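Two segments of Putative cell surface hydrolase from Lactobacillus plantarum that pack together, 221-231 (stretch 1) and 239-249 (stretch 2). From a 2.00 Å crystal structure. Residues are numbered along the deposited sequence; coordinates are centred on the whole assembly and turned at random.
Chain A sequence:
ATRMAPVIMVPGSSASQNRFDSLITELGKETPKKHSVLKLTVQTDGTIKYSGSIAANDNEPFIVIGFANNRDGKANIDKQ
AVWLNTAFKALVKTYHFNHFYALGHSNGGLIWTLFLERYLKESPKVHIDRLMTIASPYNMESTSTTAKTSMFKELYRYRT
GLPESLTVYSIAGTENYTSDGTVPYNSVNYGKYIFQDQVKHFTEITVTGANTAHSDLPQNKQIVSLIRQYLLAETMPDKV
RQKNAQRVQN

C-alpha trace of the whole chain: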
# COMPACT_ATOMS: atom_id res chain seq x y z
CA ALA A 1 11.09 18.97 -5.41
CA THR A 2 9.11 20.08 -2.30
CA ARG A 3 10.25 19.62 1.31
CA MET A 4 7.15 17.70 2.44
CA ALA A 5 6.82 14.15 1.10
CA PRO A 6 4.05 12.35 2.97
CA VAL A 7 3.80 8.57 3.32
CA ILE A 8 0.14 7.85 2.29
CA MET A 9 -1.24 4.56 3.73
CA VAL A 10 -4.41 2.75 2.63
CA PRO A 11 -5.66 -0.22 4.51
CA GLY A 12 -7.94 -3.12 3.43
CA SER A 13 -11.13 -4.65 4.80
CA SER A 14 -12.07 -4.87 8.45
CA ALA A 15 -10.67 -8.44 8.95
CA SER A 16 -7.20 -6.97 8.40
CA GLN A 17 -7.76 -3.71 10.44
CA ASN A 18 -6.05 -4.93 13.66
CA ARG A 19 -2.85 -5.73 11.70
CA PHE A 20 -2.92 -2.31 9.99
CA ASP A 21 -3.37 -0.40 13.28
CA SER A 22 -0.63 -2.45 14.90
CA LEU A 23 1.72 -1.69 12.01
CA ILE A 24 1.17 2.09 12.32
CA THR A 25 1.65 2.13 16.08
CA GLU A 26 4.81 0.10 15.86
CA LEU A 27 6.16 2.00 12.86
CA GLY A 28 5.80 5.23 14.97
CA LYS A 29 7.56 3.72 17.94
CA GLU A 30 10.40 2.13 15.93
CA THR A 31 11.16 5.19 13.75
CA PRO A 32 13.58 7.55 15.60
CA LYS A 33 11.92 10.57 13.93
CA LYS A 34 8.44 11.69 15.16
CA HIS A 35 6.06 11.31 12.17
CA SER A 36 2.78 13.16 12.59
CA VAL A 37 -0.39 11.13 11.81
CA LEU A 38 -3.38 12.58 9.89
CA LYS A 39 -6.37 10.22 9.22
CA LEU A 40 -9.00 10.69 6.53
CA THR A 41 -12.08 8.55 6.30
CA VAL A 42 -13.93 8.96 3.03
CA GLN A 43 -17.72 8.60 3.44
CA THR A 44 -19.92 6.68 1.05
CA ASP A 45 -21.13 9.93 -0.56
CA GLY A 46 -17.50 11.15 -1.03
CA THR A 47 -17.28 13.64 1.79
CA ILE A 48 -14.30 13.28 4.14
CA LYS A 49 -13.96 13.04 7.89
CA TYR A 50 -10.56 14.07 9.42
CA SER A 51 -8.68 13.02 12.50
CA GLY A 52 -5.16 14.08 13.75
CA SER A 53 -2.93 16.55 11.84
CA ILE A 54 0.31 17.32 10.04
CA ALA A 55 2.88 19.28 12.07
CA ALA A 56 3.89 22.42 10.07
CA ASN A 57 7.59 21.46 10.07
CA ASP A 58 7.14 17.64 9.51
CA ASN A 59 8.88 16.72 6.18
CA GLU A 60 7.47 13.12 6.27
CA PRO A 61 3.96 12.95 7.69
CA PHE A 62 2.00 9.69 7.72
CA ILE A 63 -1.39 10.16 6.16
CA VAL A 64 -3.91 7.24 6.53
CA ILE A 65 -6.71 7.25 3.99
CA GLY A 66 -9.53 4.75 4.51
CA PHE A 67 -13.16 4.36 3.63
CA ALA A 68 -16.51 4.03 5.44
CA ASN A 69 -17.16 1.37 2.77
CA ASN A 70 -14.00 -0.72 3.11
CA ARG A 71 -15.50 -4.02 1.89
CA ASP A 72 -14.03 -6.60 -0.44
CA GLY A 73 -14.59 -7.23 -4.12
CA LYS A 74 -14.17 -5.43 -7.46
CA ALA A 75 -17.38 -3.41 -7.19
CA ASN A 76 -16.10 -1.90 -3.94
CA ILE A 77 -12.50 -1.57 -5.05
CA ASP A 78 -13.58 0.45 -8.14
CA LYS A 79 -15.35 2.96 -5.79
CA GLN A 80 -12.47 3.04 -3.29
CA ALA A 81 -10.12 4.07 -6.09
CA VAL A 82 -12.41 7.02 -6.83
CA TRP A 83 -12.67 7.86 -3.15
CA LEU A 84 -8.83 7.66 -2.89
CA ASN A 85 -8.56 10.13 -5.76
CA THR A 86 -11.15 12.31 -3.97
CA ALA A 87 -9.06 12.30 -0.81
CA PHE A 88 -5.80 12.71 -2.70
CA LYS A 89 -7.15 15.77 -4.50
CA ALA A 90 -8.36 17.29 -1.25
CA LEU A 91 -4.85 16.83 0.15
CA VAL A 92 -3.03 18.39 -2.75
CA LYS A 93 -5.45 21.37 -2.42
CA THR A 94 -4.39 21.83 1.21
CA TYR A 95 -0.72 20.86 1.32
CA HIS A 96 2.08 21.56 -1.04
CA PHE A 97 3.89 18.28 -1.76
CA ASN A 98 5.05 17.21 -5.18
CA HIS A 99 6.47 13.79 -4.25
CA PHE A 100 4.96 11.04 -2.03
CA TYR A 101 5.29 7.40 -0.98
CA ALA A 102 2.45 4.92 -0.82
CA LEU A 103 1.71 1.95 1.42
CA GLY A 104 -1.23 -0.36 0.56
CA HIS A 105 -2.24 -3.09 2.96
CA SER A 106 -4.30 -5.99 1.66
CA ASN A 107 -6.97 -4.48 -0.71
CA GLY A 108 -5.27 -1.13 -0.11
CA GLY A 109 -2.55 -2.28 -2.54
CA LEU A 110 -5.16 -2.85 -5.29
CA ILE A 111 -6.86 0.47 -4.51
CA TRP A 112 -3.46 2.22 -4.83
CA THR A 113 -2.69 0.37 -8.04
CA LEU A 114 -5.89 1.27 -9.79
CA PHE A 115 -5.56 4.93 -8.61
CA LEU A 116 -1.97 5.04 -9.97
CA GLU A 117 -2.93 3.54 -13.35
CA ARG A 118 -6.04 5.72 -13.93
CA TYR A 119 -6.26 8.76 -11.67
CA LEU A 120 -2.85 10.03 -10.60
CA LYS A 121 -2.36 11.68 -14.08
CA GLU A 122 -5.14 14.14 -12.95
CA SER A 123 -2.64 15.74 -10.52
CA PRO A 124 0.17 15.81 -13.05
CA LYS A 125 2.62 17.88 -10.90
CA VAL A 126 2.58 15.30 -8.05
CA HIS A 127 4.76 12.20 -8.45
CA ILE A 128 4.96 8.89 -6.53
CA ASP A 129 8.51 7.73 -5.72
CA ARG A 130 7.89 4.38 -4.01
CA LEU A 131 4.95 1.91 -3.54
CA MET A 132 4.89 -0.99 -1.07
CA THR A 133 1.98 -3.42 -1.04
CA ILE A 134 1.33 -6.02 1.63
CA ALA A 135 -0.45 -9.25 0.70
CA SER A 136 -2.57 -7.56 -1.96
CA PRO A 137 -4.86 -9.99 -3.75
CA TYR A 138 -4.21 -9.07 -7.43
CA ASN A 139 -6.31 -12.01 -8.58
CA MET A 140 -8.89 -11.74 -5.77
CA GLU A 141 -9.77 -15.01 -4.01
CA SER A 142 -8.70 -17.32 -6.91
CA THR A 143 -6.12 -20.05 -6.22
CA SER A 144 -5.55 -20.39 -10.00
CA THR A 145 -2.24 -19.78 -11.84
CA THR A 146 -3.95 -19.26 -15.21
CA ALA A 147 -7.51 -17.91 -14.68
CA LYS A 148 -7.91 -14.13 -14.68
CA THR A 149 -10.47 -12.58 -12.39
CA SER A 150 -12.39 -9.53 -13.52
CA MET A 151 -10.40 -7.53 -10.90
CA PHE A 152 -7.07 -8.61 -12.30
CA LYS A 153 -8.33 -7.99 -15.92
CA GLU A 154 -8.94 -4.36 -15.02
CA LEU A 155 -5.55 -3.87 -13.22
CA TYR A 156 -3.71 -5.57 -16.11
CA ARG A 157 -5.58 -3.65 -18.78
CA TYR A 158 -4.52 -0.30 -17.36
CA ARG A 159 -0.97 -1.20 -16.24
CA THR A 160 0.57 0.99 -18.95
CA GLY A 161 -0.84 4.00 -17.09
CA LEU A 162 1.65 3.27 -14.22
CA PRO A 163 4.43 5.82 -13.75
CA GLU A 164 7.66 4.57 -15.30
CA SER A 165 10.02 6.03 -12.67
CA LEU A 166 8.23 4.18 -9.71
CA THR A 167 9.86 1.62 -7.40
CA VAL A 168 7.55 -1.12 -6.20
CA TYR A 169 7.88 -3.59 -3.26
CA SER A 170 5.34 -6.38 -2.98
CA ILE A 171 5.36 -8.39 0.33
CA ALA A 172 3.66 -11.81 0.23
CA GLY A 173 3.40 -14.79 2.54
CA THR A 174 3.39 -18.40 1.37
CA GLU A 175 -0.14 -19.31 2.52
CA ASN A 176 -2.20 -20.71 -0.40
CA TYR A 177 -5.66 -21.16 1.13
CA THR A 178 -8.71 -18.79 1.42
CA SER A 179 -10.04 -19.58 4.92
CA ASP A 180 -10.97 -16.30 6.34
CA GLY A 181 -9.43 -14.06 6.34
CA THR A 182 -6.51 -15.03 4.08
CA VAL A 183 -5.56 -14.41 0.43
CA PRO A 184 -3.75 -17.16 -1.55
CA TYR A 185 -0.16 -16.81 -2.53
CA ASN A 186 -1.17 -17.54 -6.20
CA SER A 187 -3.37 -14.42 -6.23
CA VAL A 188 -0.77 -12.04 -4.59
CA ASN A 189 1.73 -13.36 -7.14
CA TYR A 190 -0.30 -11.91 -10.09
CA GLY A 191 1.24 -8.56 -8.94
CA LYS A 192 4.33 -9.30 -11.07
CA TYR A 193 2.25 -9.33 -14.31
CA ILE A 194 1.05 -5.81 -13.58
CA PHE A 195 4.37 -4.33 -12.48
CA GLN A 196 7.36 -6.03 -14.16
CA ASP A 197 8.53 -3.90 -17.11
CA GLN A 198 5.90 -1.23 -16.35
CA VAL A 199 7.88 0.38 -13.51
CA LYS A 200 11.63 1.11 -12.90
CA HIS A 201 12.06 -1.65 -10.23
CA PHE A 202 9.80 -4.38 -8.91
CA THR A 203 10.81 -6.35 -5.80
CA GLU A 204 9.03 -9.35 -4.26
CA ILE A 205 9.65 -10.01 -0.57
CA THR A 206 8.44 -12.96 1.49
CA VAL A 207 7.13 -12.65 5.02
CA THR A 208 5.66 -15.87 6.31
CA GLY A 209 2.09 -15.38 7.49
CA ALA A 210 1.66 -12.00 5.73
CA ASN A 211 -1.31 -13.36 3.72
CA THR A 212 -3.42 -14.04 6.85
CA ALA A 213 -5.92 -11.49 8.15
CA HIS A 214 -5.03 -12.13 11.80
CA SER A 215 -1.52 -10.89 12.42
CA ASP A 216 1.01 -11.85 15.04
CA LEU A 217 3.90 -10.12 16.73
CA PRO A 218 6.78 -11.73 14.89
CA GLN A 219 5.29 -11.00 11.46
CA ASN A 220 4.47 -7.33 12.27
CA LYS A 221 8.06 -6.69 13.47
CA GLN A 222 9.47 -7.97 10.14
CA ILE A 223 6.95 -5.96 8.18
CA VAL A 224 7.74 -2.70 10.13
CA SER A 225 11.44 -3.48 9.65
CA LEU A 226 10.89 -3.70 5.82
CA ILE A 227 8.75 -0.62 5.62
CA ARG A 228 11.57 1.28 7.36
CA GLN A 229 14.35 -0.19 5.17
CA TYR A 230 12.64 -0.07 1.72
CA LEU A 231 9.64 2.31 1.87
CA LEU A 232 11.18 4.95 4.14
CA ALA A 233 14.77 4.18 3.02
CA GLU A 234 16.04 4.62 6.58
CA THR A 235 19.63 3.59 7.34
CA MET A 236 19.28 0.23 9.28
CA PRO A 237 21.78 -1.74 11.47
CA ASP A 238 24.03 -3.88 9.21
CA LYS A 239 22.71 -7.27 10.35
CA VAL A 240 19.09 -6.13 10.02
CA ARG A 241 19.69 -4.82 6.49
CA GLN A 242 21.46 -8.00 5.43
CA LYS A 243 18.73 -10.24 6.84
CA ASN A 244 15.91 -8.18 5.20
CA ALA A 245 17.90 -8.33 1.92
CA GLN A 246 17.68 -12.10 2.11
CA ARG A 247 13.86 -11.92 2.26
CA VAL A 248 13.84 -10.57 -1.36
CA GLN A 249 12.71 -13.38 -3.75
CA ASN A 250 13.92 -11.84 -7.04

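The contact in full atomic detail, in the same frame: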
# COMPACT_ATOMS: atom_id res chain seq x y z
N LYS A 221 6.69 -7.23 13.32
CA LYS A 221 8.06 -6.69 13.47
C LYS A 221 8.87 -6.72 12.18
O LYS A 221 9.54 -5.75 11.88
CB LYS A 221 8.85 -7.41 14.57
CG LYS A 221 8.30 -7.09 15.99
CD LYS A 221 9.39 -7.34 17.10
CE LYS A 221 9.54 -8.81 17.49
NZ LYS A 221 10.96 -9.19 17.90
N GLN A 222 8.81 -7.82 11.45
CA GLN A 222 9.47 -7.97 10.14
C GLN A 222 8.90 -6.98 9.13
O GLN A 222 9.66 -6.36 8.41
CB GLN A 222 9.26 -9.38 9.57
CG GLN A 222 10.02 -10.42 10.35
CD GLN A 222 9.81 -11.89 9.90
OE1 GLN A 222 10.07 -12.79 10.68
NE2 GLN A 222 9.45 -12.13 8.67
N ILE A 223 7.58 -6.85 9.10
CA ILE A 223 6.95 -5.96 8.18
C ILE A 223 7.36 -4.50 8.47
O ILE A 223 7.73 -3.76 7.54
CB ILE A 223 5.43 -6.12 8.16
CG1 ILE A 223 5.11 -7.47 7.53
CG2 ILE A 223 4.77 -4.97 7.33
CD1 ILE A 223 3.65 -7.81 7.52
N VAL A 224 7.32 -4.09 9.74
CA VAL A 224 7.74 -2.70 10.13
C VAL A 224 9.23 -2.53 9.78
O VAL A 224 9.61 -1.48 9.28
CB VAL A 224 7.50 -2.45 11.64
CG1 VAL A 224 8.22 -1.17 12.17
CG2 VAL A 224 5.98 -2.32 11.85
N SER A 225 10.03 -3.59 9.96
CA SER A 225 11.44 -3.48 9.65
C SER A 225 11.59 -3.19 8.10
O SER A 225 12.39 -2.37 7.71
CB SER A 225 12.19 -4.75 10.01
OG SER A 225 13.57 -4.61 9.69
N LEU A 226 10.77 -3.83 7.28
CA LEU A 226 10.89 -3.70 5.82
C LEU A 226 10.38 -2.37 5.34
O LEU A 226 10.87 -1.81 4.35
CB LEU A 226 10.14 -4.84 5.12
CG LEU A 226 10.74 -6.24 5.36
CD1 LEU A 226 9.75 -7.27 4.88
CD2 LEU A 226 12.10 -6.45 4.67
N ILE A 227 9.32 -1.90 6.00
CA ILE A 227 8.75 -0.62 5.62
C ILE A 227 9.83 0.42 5.88
O ILE A 227 10.15 1.23 4.97
CB ILE A 227 7.48 -0.24 6.41
CG1 ILE A 227 6.28 -1.09 6.00
CG2 ILE A 227 7.19 1.26 6.32
CD1 ILE A 227 5.11 -1.02 7.02
N ARG A 228 10.43 0.35 7.05
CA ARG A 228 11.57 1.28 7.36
C ARG A 228 12.76 1.21 6.36
O ARG A 228 13.21 2.23 5.85
CB ARG A 228 12.05 1.06 8.77
CG ARG A 228 11.05 1.57 9.78
CD ARG A 228 11.53 1.26 11.21
NE ARG A 228 12.81 1.92 11.47
CZ ARG A 228 13.72 1.50 12.34
NH1 ARG A 228 13.50 0.42 13.08
NH2 ARG A 228 14.83 2.20 12.52
N GLN A 229 13.25 0.01 6.07
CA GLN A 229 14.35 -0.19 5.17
C GLN A 229 14.04 0.19 3.70
O GLN A 229 14.88 0.78 3.04
CB GLN A 229 14.83 -1.63 5.23
CG GLN A 229 15.92 -1.98 4.21
CD GLN A 229 16.71 -3.18 4.62
OE1 GLN A 229 16.69 -3.59 5.79
NE2 GLN A 229 17.42 -3.77 3.68
N TYR A 230 12.88 -0.19 3.18
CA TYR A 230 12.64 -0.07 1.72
C TYR A 230 11.66 1.05 1.41
O TYR A 230 11.85 1.74 0.43
CB TYR A 230 12.11 -1.40 1.12
CG TYR A 230 13.19 -2.48 1.10
CD1 TYR A 230 14.26 -2.43 0.18
CD2 TYR A 230 13.16 -3.54 2.00
CE1 TYR A 230 15.25 -3.41 0.19
CE2 TYR A 230 14.14 -4.52 2.03
CZ TYR A 230 15.17 -4.46 1.11
OH TYR A 230 16.12 -5.45 1.14
N LEU A 231 10.63 1.25 2.22
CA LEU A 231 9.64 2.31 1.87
C LEU A 231 10.16 3.66 2.32
O LEU A 231 10.12 4.64 1.56
CB LEU A 231 8.24 2.08 2.45
CG LEU A 231 7.18 3.07 1.89
CD1 LEU A 231 7.01 3.00 0.35
CD2 LEU A 231 5.86 2.96 2.56
N LYS A 239 23.20 -5.91 10.29
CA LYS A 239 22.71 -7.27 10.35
C LYS A 239 21.22 -7.30 10.01
O LYS A 239 20.71 -8.27 9.45
CB LYS A 239 22.92 -7.88 11.75
CG LYS A 239 24.39 -8.27 12.10
CD LYS A 239 25.10 -9.02 10.99
CE LYS A 239 26.25 -8.19 10.36
NZ LYS A 239 27.37 -7.88 11.33
N VAL A 240 20.51 -6.26 10.39
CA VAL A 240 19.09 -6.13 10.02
C VAL A 240 18.91 -5.96 8.49
O VAL A 240 18.09 -6.64 7.87
CB VAL A 240 18.44 -5.02 10.86
CG1 VAL A 240 17.01 -4.67 10.38
CG2 VAL A 240 18.41 -5.50 12.32
N ARG A 241 19.72 -5.09 7.91
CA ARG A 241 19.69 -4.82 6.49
C ARG A 241 19.98 -6.08 5.73
O ARG A 241 19.26 -6.43 4.81
CB ARG A 241 20.72 -3.76 6.09
CG ARG A 241 20.84 -3.59 4.55
CD ARG A 241 21.81 -2.51 4.13
NE ARG A 241 23.04 -2.54 4.93
CZ ARG A 241 24.15 -3.24 4.64
NH1 ARG A 241 24.22 -4.00 3.53
NH2 ARG A 241 25.19 -3.18 5.46
N GLN A 242 21.02 -6.79 6.15
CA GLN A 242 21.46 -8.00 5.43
C GLN A 242 20.39 -9.09 5.47
O GLN A 242 20.12 -9.70 4.45
CB GLN A 242 22.83 -8.48 5.94
CG GLN A 242 23.90 -7.46 5.52
CD GLN A 242 25.29 -7.64 6.16
OE1 GLN A 242 25.43 -8.14 7.27
NE2 GLN A 242 26.31 -7.22 5.43
N LYS A 243 19.77 -9.28 6.63
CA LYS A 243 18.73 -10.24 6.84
C LYS A 243 17.47 -9.88 6.03
O LYS A 243 16.82 -10.78 5.47
CB LYS A 243 18.42 -10.32 8.35
CG LYS A 243 17.22 -11.22 8.77
CD LYS A 243 17.29 -11.60 10.28
CE LYS A 243 16.78 -10.50 11.26
NZ LYS A 243 16.04 -11.08 12.47
N ASN A 244 17.09 -8.60 5.99
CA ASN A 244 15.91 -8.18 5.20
C ASN A 244 16.17 -8.40 3.71
O ASN A 244 15.29 -8.90 2.98
CB ASN A 244 15.54 -6.72 5.46
CG ASN A 244 14.74 -6.53 6.77
OD1 ASN A 244 14.22 -7.47 7.32
ND2 ASN A 244 14.65 -5.29 7.23
N ALA A 245 17.41 -8.08 3.29
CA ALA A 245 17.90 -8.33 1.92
C ALA A 245 17.68 -9.78 1.50
O ALA A 245 17.33 -10.05 0.35
CB ALA A 245 19.42 -7.96 1.77
N GLN A 246 17.81 -10.70 2.44
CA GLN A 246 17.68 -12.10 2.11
C GLN A 246 16.24 -12.56 2.05
O GLN A 246 15.99 -13.69 1.59
CB GLN A 246 18.44 -12.97 3.10
CG GLN A 246 19.95 -12.83 3.06
CD GLN A 246 20.56 -13.61 4.22
OE1 GLN A 246 20.06 -13.54 5.35
NE2 GLN A 246 21.61 -14.39 3.94
N ARG A 247 15.31 -11.70 2.49
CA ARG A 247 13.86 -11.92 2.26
C ARG A 247 13.38 -11.62 0.81
O ARG A 247 12.30 -12.07 0.40
CB ARG A 247 13.04 -11.07 3.22
CG ARG A 247 13.29 -11.38 4.68
CD ARG A 247 12.42 -10.47 5.58
NE ARG A 247 13.00 -10.35 6.93
CZ ARG A 247 13.01 -11.32 7.84
NH1 ARG A 247 12.50 -12.53 7.60
NH2 ARG A 247 13.57 -11.09 9.02
N VAL A 248 14.15 -10.84 0.07
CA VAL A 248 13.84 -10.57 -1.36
C VAL A 248 13.92 -11.87 -2.20
O VAL A 248 14.89 -12.66 -2.06
CB VAL A 248 14.83 -9.55 -1.89
CG1 VAL A 248 14.77 -9.38 -3.44
CG2 VAL A 248 14.63 -8.24 -1.15
N GLN A 249 12.88 -12.12 -3.01
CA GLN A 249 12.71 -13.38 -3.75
C GLN A 249 13.18 -13.28 -5.21
O GLN A 249 13.25 -14.30 -5.94
CB GLN A 249 11.22 -13.75 -3.83
CG GLN A 249 10.57 -14.13 -2.52
CD GLN A 249 11.26 -15.31 -1.91
OE1 GLN A 249 10.89 -16.47 -2.18
NE2 GLN A 249 12.28 -15.05 -1.13

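Stretch 2 crosses stretch 1 at a steep angle. The two helices make an angle of 100° between their N-to-C directions, with their axes 10.6 Å apart at closest approach; the contact buries 437 Å² counted over both sides. It is held mainly by polar side chains, with Asn244 at its centre.

Lys239, at the start of stretch 2, makes no contact. Val240 is the first residue to touch, its CG1 lying 3.5 Å from Ser225 OG, where the short branched side chain covers the serine without competing for its hydroxyl. Arg241 follows with its CA-to-CB bond directed sideways and the end of its side chain leading away, so it contributes mostly through its backbone and the base of its side chain. Gln229 reaches across to it in an extended t,t conformation: its NE2 makes a weak hydrogen bond to Arg241 O (3.4 Å), and the same NE2 lies 3.5 Å from Arg241 CG. Arg241 O also accepts the helical hydrogen bond from Ala245 N, at 2.9 Å. Gln242 points away, and Lys243 stays out of contact.

Asn244 is buried and points toward stretch 1, fitting among Ser225, Leu226, Gln229 and Tyr230. Asn244 ND2 donates two hydrogen bonds, one to Ser225 OG (2.8 Å) and one to Gln229 OE1 (3.0 Å), so the two acceptors, one helical turn apart, share a single amide nitrogen. Gln229 in turn sits among Val240, Arg241, Asn244 and Ala245, and the two amides interlock, each a knob in the other's helix. An amide suits both positions because it offers a donor and an acceptor at one tip. Leu226 CD2 packs against the asparagine amide, 3.4 Å from Asn244 CG, giving this polar cluster an apolar flank.

Tyr230 OH approaches the backbone of Ala245, 3.5 Å from Ala245 CA, while the methyl group of Ala245 is directed sideways. Ala245 also opens a type I turn that runs to Val248. Gln246 points away from the contact, whereas Arg247 points back toward stretch 1. Arg247 NE donates to Asn244 OD1 (3.2 Å), so the asparagine carboxamide is engaged at both ends and held in orientation. The aliphatic part of Arg247 covers Leu226, with CD 4.1 Å from Leu226 CD2, while Gln222 NE2 lies over one face of the guanidinium, 3.3 Å from Arg247 NH1. Both of these nitrogens are donors, and the approach is packing without a hydrogen bond.

Val248 closes the contact, its CG2 lying 4.4 Å from Tyr230 CZ; Gln249 is beyond reach.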